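Geranyltranstransferase (IspA) (Helicobacter pylori, PDB 3LLW) probably catalyses Mg(2+)-dependent prenyl transfer in isoprenoid biosynthesis. Local coordinates at residues 19-24 / 76-81; 83-88 / 128-133; 133-138 / 147-152. All coordinates share one frame; numbering follows the deposited sequence.

Contact 1. Residues 19-24 / 76-81; sequences ESFLKN and YFKIAL
This contact belongs to the all-helical fold of the trans-prenyltransferases. It is where the C-terminal end of helix 6-23 lies across the early turns of helix 73-94. The two short helical segments cross at -74°, with their axes 10.3 Å apart at closest approach. That spacing is filled by side chains, chiefly Phe21, Phe77 and Leu81.

Phe21 contributes most to the interface. Its CG is anti to the backbone N (chi1 174°), which carries the ring out to helix 73-94. Phe77 CB sits over the middle of one face of this ring, 3.6 Å from its centroid and close to the ring normal. This is a CH-pi contact. The two phenyl rings themselves meet obliquely, with planes at 58° and centroids 5.5 Å apart. Phe77 CG lies beside its own backbone N, anti to the carbonyl carbon. This leaves CB over the Phe21 face, while Phe77 CD2 lies against Phe21 CB at 3.7 Å.

Leu81 lies one helical turn on from Phe77, and its two methyls have different partners. CD2 of Leu81 meets CE2 of Phe21 at 3.7 Å. CD1 of Leu81 meets CD1 of Leu22 at 3.9 Å. Lys78 meets the Phe21 ring with its backbone N, 4.0 Å from Phe21 CE2, and with its CG, 4.1 Å from Phe21 CZ. The rest of the lysine runs out extended, and its NZ forms a salt bridge with Glu75. Phe18, on the same helix as Phe21, also touches Leu81, and Phe41 of helix 36-45 packs on that leucine too.

The side-chain contacts are apolar. Their cohesion therefore comes from burial of aromatic and aliphatic carbon, and the lysine charge is paired with Glu75.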
loop_
_atom_site.group_PDB
_atom_site.type_symbol
_atom_site.label_atom_id
_atom_site.label_comp_id
_atom_site.label_asym_id
_atom_site.label_seq_id
_atom_site.Cartn_x
_atom_site.Cartn_y
_atom_site.Cartn_z
ATOM N N GLU A 19 -9.787 16.348 -13.314
ATOM C CA GLU A 19 -10.382 15.236 -14.058
ATOM C C GLU A 19 -9.625 14.965 -15.363
ATOM O O GLU A 19 -9.482 13.816 -15.783
ATOM C CB GLU A 19 -11.880 15.482 -14.289
ATOM C CG GLU A 19 -12.604 14.467 -15.214
ATOM C CD GLU A 19 -12.544 13.008 -14.727
ATOM O OE1 GLU A 19 -13.141 12.685 -13.678
ATOM O OE2 GLU A 19 -11.918 12.174 -15.416
ATOM N N SER A 20 -9.101 16.021 -15.976
ATOM C CA SER A 20 -8.373 15.883 -17.229
ATOM C C SER A 20 -7.002 15.244 -16.992
ATOM O O SER A 20 -6.588 14.353 -17.736
ATOM C CB SER A 20 -8.238 17.240 -17.915
ATOM O OG SER A 20 -7.972 17.069 -19.287
ATOM N N PHE A 21 -6.321 15.704 -15.943
ATOM C CA PHE A 21 -5.062 15.128 -15.464
ATOM C C PHE A 21 -5.151 13.608 -15.229
ATOM O O PHE A 21 -4.248 12.864 -15.601
ATOM C CB PHE A 21 -4.652 15.859 -14.181
ATOM C CG PHE A 21 -3.451 15.288 -13.481
ATOM C CD1 PHE A 21 -2.178 15.808 -13.725
ATOM C CD2 PHE A 21 -3.591 14.288 -12.512
ATOM C CE1 PHE A 21 -1.053 15.308 -13.052
ATOM C CE2 PHE A 21 -2.477 13.781 -11.839
ATOM C CZ PHE A 21 -1.205 14.291 -12.105
ATOM N N LEU A 22 -6.247 13.160 -14.685
ATOM C CA LEU A 22 -6.432 11.777 -14.403
ATOM C C LEU A 22 -6.639 10.984 -15.687
ATOM O O LEU A 22 -6.148 9.904 -15.835
ATOM C CB LEU A 22 -7.592 11.634 -13.441
ATOM C CG LEU A 22 -8.160 10.287 -13.083
ATOM C CD1 LEU A 22 -8.969 10.357 -11.854
ATOM C CD2 LEU A 22 -8.944 9.699 -14.189
ATOM N N LYS A 23 -7.366 11.561 -16.617
ATOM C CA LYS A 23 -7.568 11.030 -17.976
ATOM C C LYS A 23 -6.241 10.870 -18.732
ATOM O O LYS A 23 -6.031 9.878 -19.413
ATOM C CB LYS A 23 -8.532 11.940 -18.749
ATOM C CG LYS A 23 -8.941 11.453 -20.137
ATOM C CD LYS A 23 -9.356 12.613 -21.055
ATOM C CE LYS A 23 -10.860 12.901 -21.004
ATOM N NZ LYS A 23 -11.294 13.650 -19.783
ATOM N N ASN A 24 -5.337 11.835 -18.573
ATOM C CA ASN A 24 -4.052 11.840 -19.278
ATOM C C ASN A 24 -2.906 11.222 -18.500
ATOM O O ASN A 24 -1.750 11.298 -18.925
ATOM C CB ASN A 24 -3.664 13.269 -19.676
ATOM C CG ASN A 24 -4.523 13.812 -20.787
ATOM O OD1 ASN A 24 -4.840 13.107 -21.751
ATOM N ND2 ASN A 24 -4.910 15.075 -20.661
ATOM N N TYR A 76 -0.350 18.768 -6.455
ATOM C CA TYR A 76 -1.623 18.650 -5.745
ATOM C C TYR A 76 -2.549 17.620 -6.428
ATOM O O TYR A 76 -3.291 16.890 -5.766
ATOM C CB TYR A 76 -2.304 20.009 -5.669
ATOM C CG TYR A 76 -1.552 21.056 -4.858
ATOM C CD1 TYR A 76 -0.939 20.724 -3.653
ATOM C CD2 TYR A 76 -1.486 22.385 -5.285
ATOM C CE1 TYR A 76 -0.265 21.681 -2.895
ATOM C CE2 TYR A 76 -0.807 23.352 -4.540
ATOM C CZ TYR A 76 -0.201 22.986 -3.344
ATOM O OH TYR A 76 0.470 23.916 -2.590
ATOM N N PHE A 77 -2.481 17.564 -7.750
ATOM C CA PHE A 77 -3.271 16.614 -8.509
ATOM C C PHE A 77 -2.771 15.184 -8.249
ATOM O O PHE A 77 -3.573 14.292 -8.070
ATOM C CB PHE A 77 -3.238 16.952 -9.998
ATOM C CG PHE A 77 -4.129 18.103 -10.395
ATOM C CD1 PHE A 77 -5.008 18.689 -9.487
ATOM C CD2 PHE A 77 -4.123 18.565 -11.711
ATOM C CE1 PHE A 77 -5.831 19.738 -9.867
ATOM C CE2 PHE A 77 -4.957 19.609 -12.106
ATOM C CZ PHE A 77 -5.814 20.195 -11.183
ATOM N N LYS A 78 -1.452 14.999 -8.188
ATOM C CA LYS A 78 -0.842 13.722 -7.808
ATOM C C LYS A 78 -1.390 13.202 -6.476
ATOM O O LYS A 78 -1.870 12.068 -6.405
ATOM C CB LYS A 78 0.674 13.866 -7.711
ATOM C CG LYS A 78 1.403 13.785 -9.033
ATOM C CD LYS A 78 2.856 14.146 -8.805
ATOM C CE LYS A 78 3.631 14.298 -10.106
ATOM N NZ LYS A 78 5.023 14.789 -9.830
ATOM N N ILE A 79 -1.341 14.053 -5.446
ATOM C CA ILE A 79 -1.930 13.764 -4.144
ATOM C C ILE A 79 -3.418 13.426 -4.191
ATOM O O ILE A 79 -3.864 12.441 -3.586
ATOM C CB ILE A 79 -1.718 14.935 -3.185
ATOM C CG1 ILE A 79 -0.206 15.172 -2.996
ATOM C CG2 ILE A 79 -2.456 14.671 -1.883
ATOM C CD1 ILE A 79 0.163 16.470 -2.300
ATOM N N ALA A 80 -4.182 14.237 -4.917
ATOM C CA ALA A 80 -5.603 13.990 -5.116
ATOM C C ALA A 80 -5.828 12.640 -5.812
ATOM O O ALA A 80 -6.755 11.907 -5.461
ATOM C CB ALA A 80 -6.218 15.122 -5.937
ATOM N N LEU A 81 -4.960 12.327 -6.773
ATOM C CA LEU A 81 -4.996 11.073 -7.532
ATOM C C LEU A 81 -4.645 9.873 -6.639
ATOM O O LEU A 81 -5.192 8.776 -6.827
ATOM C CB LEU A 81 -4.059 11.139 -8.750
ATOM C CG LEU A 81 -4.114 9.976 -9.760
ATOM C CD1 LEU A 81 -5.535 9.625 -10.135
ATOM C CD2 LEU A 81 -3.278 10.243 -10.997
#

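Contact 2. Residues 83-88 / 128-133; sequences IECLHT and NTYSFE. With SO4 (sulfate ion), chain F.
Leu86, Cys85 and Ser131 carry this contact between helices 73-94 and 117-137. Segments 83-88 and 128-133 run antiparallel, at 172°, with axes only 8.0 Å apart. The small Cys85 and Ser131 face each other at this close approach, their CA atoms 5.8 Å apart.

Ser131 OG lies 3.6 Å from Cys85 CB. It is also near Leu86 N, but the angle is too poor for a bond. The hydroxyl is hydrogen-bonded to Leu127 O, one turn back in its own helix, and weakly to Ser82 O of the facing helix. Cys85 SG, beside the backbone N (chi1 -71°), comes to the edge of the Tyr130 ring, 4.2 Å from Tyr130 CD1, a sulfur-aromatic contact.

Leu86 and Asn128 run alongside each other in the same direction. Leu86 CD1 is 3.6 Å from Asn128 OD1, and it also meets Phe132 CE2 obliquely. The Asn128 amide is hydrogen-bonded to Thr129 of the second subunit, and Phe132 stacks on Phe132 of that subunit. His87 NE2 is weakly bonded to SO4 O1 at 3.5 Å, and Arg52 NH2 also binds the ion.

Small side chains thus allow the close spacing, while buried Tyr130 OH pairs with His25 NE2 and Asn128 across the dimer.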
loop_
_atom_site.group_PDB
_atom_site.type_symbol
_atom_site.label_atom_id
_atom_site.label_comp_id
_atom_site.label_asym_id
_atom_site.label_seq_id
_atom_site.Cartn_x
_atom_site.Cartn_y
_atom_site.Cartn_z
ATOM N N ILE A 83 -5.443 9.508 -3.500
ATOM C CA ILE A 83 -6.688 9.230 -2.788
ATOM C C ILE A 83 -7.678 8.472 -3.696
ATOM O O ILE A 83 -8.339 7.531 -3.252
ATOM C CB ILE A 83 -7.346 10.519 -2.285
ATOM C CG1 ILE A 83 -6.350 11.349 -1.450
ATOM C CG2 ILE A 83 -8.559 10.182 -1.429
ATOM C CD1 ILE A 83 -6.856 12.734 -1.039
ATOM N N GLU A 84 -7.749 8.873 -4.963
ATOM C CA GLU A 84 -8.683 8.261 -5.894
ATOM C C GLU A 84 -8.272 6.808 -6.174
ATOM O O GLU A 84 -9.118 5.934 -6.174
ATOM C CB GLU A 84 -8.830 9.128 -7.161
ATOM C CG GLU A 84 -9.936 8.718 -8.170
ATOM C CD GLU A 84 -11.377 8.733 -7.628
ATOM O OE1 GLU A 84 -11.658 9.375 -6.584
ATOM O OE2 GLU A 84 -12.244 8.089 -8.276
ATOM N N CYS A 85 -6.968 6.554 -6.318
ATOM C CA CYS A 85 -6.440 5.186 -6.492
ATOM C C CYS A 85 -6.748 4.234 -5.332
ATOM O O CYS A 85 -7.156 3.083 -5.558
ATOM C CB CYS A 85 -4.932 5.210 -6.762
ATOM S SG CYS A 85 -4.546 5.841 -8.393
ATOM N N LEU A 86 -6.555 4.714 -4.104
ATOM C CA LEU A 86 -6.911 3.949 -2.912
ATOM C C LEU A 86 -8.393 3.619 -2.874
ATOM O O LEU A 86 -8.762 2.496 -2.565
ATOM C CB LEU A 86 -6.509 4.685 -1.634
ATOM C CG LEU A 86 -6.290 3.760 -0.433
ATOM C CD1 LEU A 86 -5.049 2.905 -0.635
ATOM C CD2 LEU A 86 -6.172 4.552 0.856
ATOM N N HIS A 87 -9.239 4.591 -3.211
ATOM C CA HIS A 87 -10.668 4.356 -3.273
ATOM C C HIS A 87 -11.016 3.315 -4.349
ATOM O O HIS A 87 -11.860 2.459 -4.124
ATOM C CB HIS A 87 -11.426 5.663 -3.543
ATOM C CG HIS A 87 -12.891 5.465 -3.828
ATOM N ND1 HIS A 87 -13.766 4.926 -2.908
ATOM C CD2 HIS A 87 -13.628 5.729 -4.934
ATOM C CE1 HIS A 87 -14.975 4.855 -3.438
ATOM N NE2 HIS A 87 -14.920 5.343 -4.664
ATOM N N THR A 88 -10.359 3.403 -5.502
ATOM C CA THR A 88 -10.629 2.518 -6.635
ATOM C C THR A 88 -10.217 1.082 -6.337
ATOM O O THR A 88 -10.935 0.144 -6.693
ATOM C CB THR A 88 -9.891 3.004 -7.898
ATOM O OG1 THR A 88 -10.106 4.408 -8.053
ATOM C CG2 THR A 88 -10.388 2.274 -9.141
ATOM N N ASN A 128 -3.353 0.025 -4.621
ATOM C CA ASN A 128 -3.054 0.250 -3.213
ATOM C C ASN A 128 -1.625 0.764 -3.026
ATOM O O ASN A 128 -1.450 1.796 -2.417
ATOM C CB ASN A 128 -3.239 -1.056 -2.450
ATOM C CG ASN A 128 -3.069 -0.927 -0.947
ATOM O OD1 ASN A 128 -2.779 0.149 -0.384
ATOM N ND2 ASN A 128 -3.241 -2.052 -0.280
ATOM N N THR A 129 -0.628 0.031 -3.538
ATOM C CA THR A 129 0.786 0.445 -3.479
ATOM C C THR A 129 1.066 1.720 -4.268
ATOM O O THR A 129 1.850 2.613 -3.821
ATOM C CB THR A 129 1.728 -0.692 -3.962
ATOM O OG1 THR A 129 1.373 -1.905 -3.298
ATOM C CG2 THR A 129 3.169 -0.382 -3.633
ATOM N N TYR A 130 0.409 1.832 -5.420
ATOM C CA TYR A 130 0.560 3.029 -6.298
ATOM C C TYR A 130 0.209 4.376 -5.663
ATOM O O TYR A 130 0.836 5.377 -5.998
ATOM C CB TYR A 130 -0.187 2.877 -7.623
ATOM C CG TYR A 130 0.257 3.844 -8.695
ATOM C CD1 TYR A 130 -0.642 4.723 -9.272
ATOM C CD2 TYR A 130 1.583 3.882 -9.121
ATOM C CE1 TYR A 130 -0.237 5.613 -10.266
ATOM C CE2 TYR A 130 2.004 4.776 -10.097
ATOM C CZ TYR A 130 1.085 5.641 -10.663
ATOM O OH TYR A 130 1.494 6.532 -11.637
ATOM N N SER A 131 -0.796 4.396 -4.782
ATOM C CA SER A 131 -1.195 5.593 -4.022
ATOM C C SER A 131 -0.044 6.169 -3.219
ATOM O O SER A 131 0.073 7.367 -3.045
ATOM C CB SER A 131 -2.295 5.232 -3.027
ATOM O OG SER A 131 -3.317 4.489 -3.655
ATOM N N PHE A 132 0.807 5.284 -2.724
ATOM C CA PHE A 132 1.939 5.682 -1.925
ATOM C C PHE A 132 3.124 6.105 -2.772
ATOM O O PHE A 132 3.880 7.019 -2.379
ATOM C CB PHE A 132 2.229 4.602 -0.868
ATOM C CG PHE A 132 1.021 4.320 0.012
ATOM C CD1 PHE A 132 0.668 5.206 1.018
ATOM C CD2 PHE A 132 0.182 3.213 -0.233
ATOM C CE1 PHE A 132 -0.464 4.991 1.814
ATOM C CE2 PHE A 132 -0.961 2.986 0.561
ATOM C CZ PHE A 132 -1.276 3.871 1.595
ATOM N N GLU A 133 3.243 5.513 -3.960
ATOM C CA GLU A 133 4.233 5.938 -4.948
ATOM C C GLU A 133 3.909 7.320 -5.480
ATOM O O GLU A 133 4.798 8.169 -5.551
ATOM C CB GLU A 133 4.365 4.947 -6.108
ATOM C CG GLU A 133 5.566 5.244 -7.034
ATOM C CD GLU A 133 5.801 4.186 -8.114
ATOM O OE1 GLU A 133 4.891 3.365 -8.396
ATOM O OE2 GLU A 133 6.913 4.183 -8.687
HETATM S S SO4 F . -17.759 8.126 -5.690
HETATM O O1 SO4 F . -17.411 6.956 -6.514
HETATM O O2 SO4 F . -17.907 7.729 -4.287
HETATM O O3 SO4 F . -16.738 9.176 -5.802
HETATM O O4 SO4 F . -19.045 8.648 -6.146
#

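Contact 3. Residues 133-138 / 147-152; sequences ELLSNA and ELIKIL
Segments 133-138 and 147-152 run nearly antiparallel, at 160°. Their helical axes come no closer than 10.0 Å. The nearest CA atoms are those of Leu135 and Ile149, 6.9 Å apart. Side chains therefore make the contact.

Leu135 is central. Its CB, CG and CD2 all lie near Ile149, and the two side chains pass one another in opposing senses. CD2 of Leu135 is 3.8 Å from CG1 of Ile149. The same methyl meets CD2 of Leu152 at 3.8 Å, so it touches residues three apart on the facing helix. Leu152 has CG anti to its backbone N (chi1 -169°), and its side chain crosses that of Leu135 obliquely. Leu148 is met by CG of Leu135, 4.3 Å from Leu148 CB.

The pair forms an antiparallel helical hairpin. Helix 117-137 and helix 142-156 are consecutive in the all-helical prenyltransferase fold, and a short connection turns the chain between them. The hairpin packs against helix 73-94, where Ile79 touches both Leu135 and Leu148. Helix 178-204 lies against Leu148 through Met199 and Val202.

Ser136 adds a small patch beside Leu135. Its CB is 4.1 Å from CD1 of Ile149. Its OG is hydrogen-bonded to Phe132 O, one turn back. On the next residue, Asn137 ND2 donates to Glu133 O at 2.8 Å, with an N-H...O angle of 163°. The carbonyl oxygen lies close to the plane of the Asn137 amide, while the nitrogen sits above the carbonyl plane. Glu133 O also accepts from Asn137 N, so backbone and side chain of one residue grip the same oxygen. The second subunit reaches this region as well, its Ser136 packing on Ile149 and Lys150.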
loop_
_atom_site.group_PDB
_atom_site.type_symbol
_atom_site.label_atom_id
_atom_site.label_comp_id
_atom_site.label_asym_id
_atom_site.label_seq_id
_atom_site.Cartn_x
_atom_site.Cartn_y
_atom_site.Cartn_z
ATOM N N GLU A 133 3.243 5.513 -3.960
ATOM C CA GLU A 133 4.233 5.938 -4.948
ATOM C C GLU A 133 3.909 7.320 -5.480
ATOM O O GLU A 133 4.798 8.169 -5.551
ATOM C CB GLU A 133 4.365 4.947 -6.108
ATOM C CG GLU A 133 5.566 5.244 -7.034
ATOM C CD GLU A 133 5.801 4.186 -8.114
ATOM O OE1 GLU A 133 4.891 3.365 -8.396
ATOM O OE2 GLU A 133 6.913 4.183 -8.687
ATOM N N LEU A 134 2.639 7.556 -5.807
ATOM C CA LEU A 134 2.181 8.876 -6.257
ATOM C C LEU A 134 2.470 9.941 -5.207
ATOM O O LEU A 134 3.043 10.984 -5.517
ATOM C CB LEU A 134 0.681 8.878 -6.580
ATOM C CG LEU A 134 0.189 8.314 -7.922
ATOM C CD1 LEU A 134 -1.318 8.194 -7.891
ATOM C CD2 LEU A 134 0.646 9.154 -9.140
ATOM N N LEU A 135 2.092 9.650 -3.967
ATOM C CA LEU A 135 2.245 10.594 -2.848
ATOM C C LEU A 135 3.714 10.931 -2.599
ATOM O O LEU A 135 4.076 12.094 -2.526
ATOM C CB LEU A 135 1.610 9.987 -1.604
ATOM C CG LEU A 135 0.648 10.761 -0.720
ATOM C CD1 LEU A 135 -0.240 11.629 -1.546
ATOM C CD2 LEU A 135 -0.187 9.783 0.093
ATOM N N SER A 136 4.557 9.899 -2.530
ATOM C CA SER A 136 5.991 10.045 -2.286
ATOM C C SER A 136 6.761 10.727 -3.421
ATOM O O SER A 136 7.816 11.333 -3.186
ATOM C CB SER A 136 6.631 8.703 -1.912
ATOM O OG SER A 136 6.520 7.769 -2.978
ATOM N N ASN A 137 6.224 10.662 -4.636
ATOM C CA ASN A 137 6.809 11.385 -5.772
ATOM C C ASN A 137 6.266 12.807 -6.042
ATOM O O ASN A 137 6.754 13.499 -6.937
ATOM C CB ASN A 137 6.747 10.520 -7.030
ATOM C CG ASN A 137 7.812 9.435 -7.028
ATOM O OD1 ASN A 137 8.968 9.691 -7.362
ATOM N ND2 ASN A 137 7.433 8.223 -6.631
ATOM N N ALA A 138 5.264 13.233 -5.276
ATOM C CA ALA A 138 4.777 14.612 -5.327
ATOM C C ALA A 138 5.810 15.567 -4.720
ATOM O O ALA A 138 6.336 15.313 -3.642
ATOM C CB ALA A 138 3.434 14.737 -4.601
ATOM N N GLU A 147 3.738 13.349 6.508
ATOM C CA GLU A 147 2.405 13.508 7.119
ATOM C C GLU A 147 1.224 13.010 6.263
ATOM O O GLU A 147 0.311 12.406 6.789
ATOM C CB GLU A 147 2.172 14.953 7.541
ATOM C CG GLU A 147 2.550 15.213 8.982
ATOM C CD GLU A 147 3.618 16.285 9.113
ATOM O OE1 GLU A 147 3.344 17.453 8.754
ATOM O OE2 GLU A 147 4.734 15.953 9.578
ATOM N N LEU A 148 1.260 13.258 4.960
ATOM C CA LEU A 148 0.165 12.876 4.068
ATOM C C LEU A 148 0.076 11.371 3.999
ATOM O O LEU A 148 -1.008 10.804 4.086
ATOM C CB LEU A 148 0.370 13.464 2.670
ATOM C CG LEU A 148 0.221 14.980 2.517
ATOM C CD1 LEU A 148 0.788 15.465 1.211
ATOM C CD2 LEU A 148 -1.197 15.435 2.689
ATOM N N ILE A 149 1.246 10.740 3.885
ATOM C CA ILE A 149 1.384 9.288 3.909
ATOM C C ILE A 149 0.928 8.662 5.225
ATOM O O ILE A 149 0.168 7.671 5.189
ATOM C CB ILE A 149 2.805 8.854 3.480
ATOM C CG1 ILE A 149 3.001 9.169 1.994
ATOM C CG2 ILE A 149 3.021 7.367 3.717
ATOM C CD1 ILE A 149 4.399 8.890 1.463
ATOM N N LYS A 150 1.346 9.249 6.369
ATOM C CA LYS A 150 0.847 8.852 7.701
ATOM C C LYS A 150 -0.675 8.865 7.763
ATOM O O LYS A 150 -1.289 7.942 8.314
ATOM C CB LYS A 150 1.308 9.828 8.809
ATOM C CG LYS A 150 2.776 9.874 9.157
ATOM C CD LYS A 150 2.944 10.637 10.489
ATOM C CE LYS A 150 4.377 11.024 10.762
ATOM N NZ LYS A 150 4.511 11.532 12.153
ATOM N N ILE A 151 -1.276 9.929 7.228
ATOM C CA ILE A 151 -2.732 10.076 7.220
ATOM C C ILE A 151 -3.422 9.023 6.335
ATOM O O ILE A 151 -4.298 8.309 6.809
ATOM C CB ILE A 151 -3.159 11.498 6.813
ATOM C CG1 ILE A 151 -2.737 12.501 7.900
ATOM C CG2 ILE A 151 -4.689 11.587 6.616
ATOM C CD1 ILE A 151 -2.883 13.928 7.473
ATOM N N LEU A 152 -3.004 8.922 5.077
ATOM C CA LEU A 152 -3.662 8.013 4.117
ATOM C C LEU A 152 -3.526 6.533 4.500
ATOM O O LEU A 152 -4.506 5.776 4.462
ATOM C CB LEU A 152 -3.150 8.263 2.695
ATOM C CG LEU A 152 -3.965 7.566 1.589
ATOM C CD1 LEU A 152 -5.339 8.222 1.361
ATOM C CD2 LEU A 152 -3.177 7.521 0.298
#

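In the fold
Contacts 1 and 2 use neighbouring stretches of helix 73-94, with centres 12 Å apart. Helix 117-137 continues from contact 2 into contact 3, and the two share Glu133. Their centres are 10 Å apart. Leu152 of contact 3 packs on Leu86, Ser131 and Phe132 of contact 2. Contact 3 also meets contact 1, where Ile79 CD1 lies 3.7 Å from Leu148 CD1. Contacts 2 and 3 both touch the second subunit, whereas contact 1 does not. All three lie away from Asp94 and Asp100, which bind Mg(2+) though no ion is bound to this chain here. Asp94 ends the helix that contacts 1 and 2 use. The sulfate at contact 2 is probably from crystallisation.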